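Local coordinates for envelope glycoprotein (Thogoto virus, PDB 5XEA), which drives fusion of the viral envelope with the host membrane and probably also attaches the virus to its host-cell receptor, at the interface of chains A and B. Coordinates in Å, arbitrary orientation; residue numbers count along the deposited sequence, not the author numbering. Chains: chain A/B, Envelope glycoprotein.

Two ways of using one long helix are illustrated here. Helix 282-327 of chain A takes part in both contacts, which lie about 21 Å apart between the centres of their C-alpha atoms. In contact 2, near its start, the helix packs against the same helix of chain B through leucines; in contact 1, further along, it carries the outer layer of chain B, namely the loop residues B:Val21 and B:Val23 and the end of strand 197-209. Contact 2 therefore belongs to the central helical stem and contact 1 to its wrapping, and together they probably help hold the trimeric fusogen together.

Contact 1: the interface of chains A and B. Residues chain A 297, 300-301, 304; chain B 21, 23, 209.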
loop_
_atom_site.group_PDB
_atom_site.type_symbol
_atom_site.label_atom_id
_atom_site.label_comp_id
_atom_site.label_asym_id
_atom_site.label_seq_id
_atom_site.Cartn_x
_atom_site.Cartn_y
_atom_site.Cartn_z
ATOM N N GLU A 297 -4.384 7.867 -18.885
ATOM C CA GLU A 297 -4.026 7.983 -20.297
ATOM C C GLU A 297 -5.254 7.864 -21.194
ATOM O O GLU A 297 -5.354 8.545 -22.226
ATOM C CB GLU A 297 -2.987 6.929 -20.663
ATOM C CG GLU A 297 -1.656 7.180 -20.009
ATOM C CD GLU A 297 -0.937 8.376 -20.594
ATOM O OE1 GLU A 297 -0.855 8.478 -21.834
ATOM O OE2 GLU A 297 -0.468 9.231 -19.824
ATOM N N ARG A 300 -6.915 11.076 -21.056
ATOM C CA ARG A 300 -6.190 11.987 -21.939
ATOM C C ARG A 300 -6.618 11.808 -23.396
ATOM O O ARG A 300 -6.819 12.787 -24.131
ATOM C CB ARG A 300 -4.694 11.741 -21.796
ATOM C CG ARG A 300 -3.797 12.756 -22.456
ATOM C CD ARG A 300 -2.361 12.342 -22.225
ATOM N NE ARG A 300 -1.433 13.246 -22.877
ATOM C CZ ARG A 300 -1.025 14.398 -22.365
ATOM N NH1 ARG A 300 -1.473 14.820 -21.181
ATOM N NH2 ARG A 300 -0.169 15.139 -23.048
ATOM N N ALA A 301 -6.707 10.556 -23.847
ATOM C CA ALA A 301 -7.192 10.293 -25.198
ATOM C C ALA A 301 -8.606 10.832 -25.388
ATOM O O ALA A 301 -8.932 11.381 -26.443
ATOM C CB ALA A 301 -7.147 8.791 -25.485
ATOM N N ALA A 304 -8.632 14.550 -25.735
ATOM C CA ALA A 304 -8.178 14.937 -27.060
ATOM C C ALA A 304 -9.309 14.803 -28.072
ATOM O O ALA A 304 -9.456 15.648 -28.959
ATOM C CB ALA A 304 -6.968 14.096 -27.471
ATOM N N VAL B 21 -2.739 16.539 -29.191
ATOM C CA VAL B 21 -2.299 15.583 -28.181
ATOM C C VAL B 21 -2.338 14.201 -28.821
ATOM O O VAL B 21 -3.372 13.797 -29.360
ATOM C CB VAL B 21 -3.184 15.649 -26.920
ATOM C CG1 VAL B 21 -3.011 14.404 -26.075
ATOM C CG2 VAL B 21 -2.863 16.908 -26.108
ATOM N N VAL B 23 -1.632 10.832 -27.847
ATOM C CA VAL B 23 -1.857 9.491 -27.308
ATOM C C VAL B 23 -3.030 8.862 -28.048
ATOM O O VAL B 23 -4.083 9.488 -28.200
ATOM C CB VAL B 23 -2.100 9.524 -25.785
ATOM C CG1 VAL B 23 -3.105 10.596 -25.384
ATOM C CG2 VAL B 23 -2.587 8.158 -25.304
ATOM N N ASP B 209 1.406 6.421 -26.023
ATOM C CA ASP B 209 1.675 7.850 -25.889
ATOM C C ASP B 209 3.071 8.095 -26.434
ATOM O O ASP B 209 4.064 7.861 -25.725
ATOM C CB ASP B 209 1.558 8.276 -24.424
ATOM C CG ASP B 209 1.344 9.780 -24.251
ATOM O OD1 ASP B 209 1.715 10.534 -25.177
ATOM O OD2 ASP B 209 0.808 10.201 -23.182
HETATM O O HOH W 1 0.185 12.781 -25.350
#
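A:Arg300 lies across B:Val21 and B:Val23, and this part of the contact is the tightly packed one. Its side chain leaves helix 282-327 with CG anti to the backbone N (chi1 -170°) and runs extended as far as NE, which lays a straight hydrocarbon stem on B:Val23. The methyl CG1 of B:Val23 presses against this stem, 3.7 Å from A:Arg300 CD, and meets it at a slant. CG1 of B:Val21 comes in at about a right angle and sits by the start of the guanidinium, 3.7 Å from A:Arg300 NE, with CG of the stem slightly farther away. Further along the helix, A:Ala304 lets the backbone of the B:Val21 loop approach, its CB standing 4.1 Å from the carbonyl O of B:Val21.

Polar groups and water take over at the far end of the stem. The two carboxylate oxygens of B:Asp209 divide their work. OD1 of B:Asp209 lies 2.7 Å from the O of water 1. That water lies in the plane of the guanidinium, at its edge, and receives a fairly straight bond from A:Arg300 NE (3.0 Å, 161° at the hydrogen), while its approach to NH2 is weak. OD2 of B:Asp209 points instead towards the helix. Its salt bridge to A:Arg300 NE is long, 3.8 Å, and the guanidinium and carboxylate planes are tilted 33° apart; water 1 supplies a second, better-shaped link. OD2 of B:Asp209 also stands 2.7 Å from OE1 of A:Glu297. A bend at chi2 brings that OE1 round to the aspartate, the side chains crossing at about a right angle with their carboxylate planes well out of parallel. Two carboxylates this close would repel if both were ionised, so a shared proton is plausible, with the arginine possibly easing the remaining charge; protons are not seen, so this remains an inference.

As a worked example of apolar packing bordered by a watery polar edge, this site fastens the outer segments of one subunit onto the central helix of its neighbour in the fusogen trimer.

Contact 2: the interface of chains A and B. Residues chain A 285, 288-289, 292; chain B 285, 288, 413.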
loop_
_atom_site.group_PDB
_atom_site.type_symbol
_atom_site.label_atom_id
_atom_site.label_comp_id
_atom_site.label_asym_id
_atom_site.label_seq_id
_atom_site.Cartn_x
_atom_site.Cartn_y
_atom_site.Cartn_z
ATOM N N LEU A 285 1.241 -1.926 -4.660
ATOM C CA LEU A 285 1.112 -0.509 -4.980
ATOM C C LEU A 285 1.376 -0.258 -6.452
ATOM O O LEU A 285 0.734 0.602 -7.057
ATOM C CB LEU A 285 2.070 0.329 -4.136
ATOM C CG LEU A 285 1.452 1.088 -2.973
ATOM C CD1 LEU A 285 0.771 0.104 -2.052
ATOM C CD2 LEU A 285 2.547 1.849 -2.243
ATOM N N LEU A 288 -1.694 -1.092 -8.388
ATOM C CA LEU A 288 -2.752 -0.087 -8.313
ATOM C C LEU A 288 -2.364 1.163 -9.096
ATOM O O LEU A 288 -3.198 1.774 -9.776
ATOM C CB LEU A 288 -3.063 0.250 -6.855
ATOM C CG LEU A 288 -4.058 1.380 -6.588
ATOM C CD1 LEU A 288 -5.395 1.079 -7.257
ATOM C CD2 LEU A 288 -4.235 1.617 -5.078
ATOM N N SER A 289 -1.088 1.530 -9.037
ATOM C CA SER A 289 -0.594 2.680 -9.781
ATOM C C SER A 289 -0.730 2.465 -11.279
ATOM O O SER A 289 -1.008 3.411 -12.024
ATOM C CB SER A 289 0.865 2.940 -9.400
ATOM O OG SER A 289 1.386 4.104 -10.011
ATOM N N GLN A 292 -4.303 3.173 -12.307
ATOM C CA GLN A 292 -4.472 4.615 -12.357
ATOM C C GLN A 292 -3.877 5.198 -13.630
ATOM O O GLN A 292 -4.497 6.050 -14.274
ATOM C CB GLN A 292 -3.820 5.250 -11.129
ATOM C CG GLN A 292 -3.937 6.753 -11.096
ATOM C CD GLN A 292 -3.217 7.361 -9.895
ATOM O OE1 GLN A 292 -2.003 7.570 -9.926
ATOM N NE2 GLN A 292 -3.968 7.651 -8.835
ATOM N N LEU B 285 1.518 5.279 0.491
ATOM C CA LEU B 285 0.110 5.418 0.153
ATOM C C LEU B 285 -0.293 6.883 0.027
ATOM O O LEU B 285 -1.050 7.242 -0.882
ATOM C CB LEU B 285 -0.759 4.717 1.195
ATOM C CG LEU B 285 -1.362 3.390 0.749
ATOM C CD1 LEU B 285 -0.250 2.419 0.479
ATOM C CD2 LEU B 285 -2.330 2.845 1.787
ATOM N N LEU B 288 0.784 8.270 -3.408
ATOM C CA LEU B 288 -0.127 7.877 -4.483
ATOM C C LEU B 288 -1.447 8.626 -4.365
ATOM O O LEU B 288 -1.993 9.123 -5.364
ATOM C CB LEU B 288 -0.358 6.362 -4.452
ATOM C CG LEU B 288 -1.276 5.752 -5.530
ATOM C CD1 LEU B 288 -0.719 5.921 -6.948
ATOM C CD2 LEU B 288 -1.549 4.275 -5.250
ATOM N N PHE B 413 -5.059 -7.473 -4.896
ATOM C CA PHE B 413 -3.838 -7.269 -4.139
ATOM C C PHE B 413 -3.440 -8.586 -3.492
ATOM O O PHE B 413 -4.299 -9.355 -3.051
ATOM C CB PHE B 413 -4.024 -6.167 -3.099
ATOM C CG PHE B 413 -4.539 -4.880 -3.677
ATOM C CD1 PHE B 413 -3.815 -4.210 -4.656
ATOM C CD2 PHE B 413 -5.744 -4.339 -3.237
ATOM C CE1 PHE B 413 -4.290 -3.018 -5.194
ATOM C CE2 PHE B 413 -6.216 -3.142 -3.758
ATOM C CZ PHE B 413 -5.491 -2.486 -4.730
#
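B:Leu288 fits against A:Leu288, A:Ser289 and A:Gln292, and with 71 Å² of its surface hidden it carries much of this contact. The arrangement is a worked example of knob-like packing between two helices: a leucine of one helix is lodged against residues from successive turns of the other.

The methyl-to-methyl contacts come first. CG of B:Leu288 is anti to the backbone N (chi1 -179°), which carries the branch point towards chain A; the fork at CG then gives CD1 to A:Gln292 and CD2 to A:Leu288. CD2 of B:Leu288 meets CD2 of A:Leu288 at 3.8 Å, the same branch from each chain, with the side chains meeting at a slant. One turn earlier, a single methyl of B:Leu285 abuts the forked end of A:Leu285, CD1 of B:Leu285 lying 3.6 Å from CD1 of A:Leu285 and a little farther from its CD2, the side chains crossing at about a right angle.

A second kind of contact sets methyl against polar atoms. CD1 of B:Leu288 lies 3.6 Å from the amide oxygen OE1 of A:Gln292, an extended side chain that slides past the leucine in the opposite direction. The methyl is raised from the amide plane, beyond the amide's O and N and nearer the oxygen. Beside it, the hydroxyl OG of A:Ser289 lies 4.1 Å from CD1 of B:Leu288. These are van der Waals contacts; here no nitrogen or oxygen of one chain is near enough to bond to one of the other.

An aromatic ring adds a peripheral contact: ring carbon CE1 of B:Phe413 touches CB of A:Leu288 at 3.9 Å, at the base of that side chain and away from its methyl partner.

Within the fold, the leucines form neighbouring layers near the start of helix 282-327, in the coiled-coil-like stem of the trimer, while B:Phe413 brings in a later loop segment of chain B from outside the helix pair.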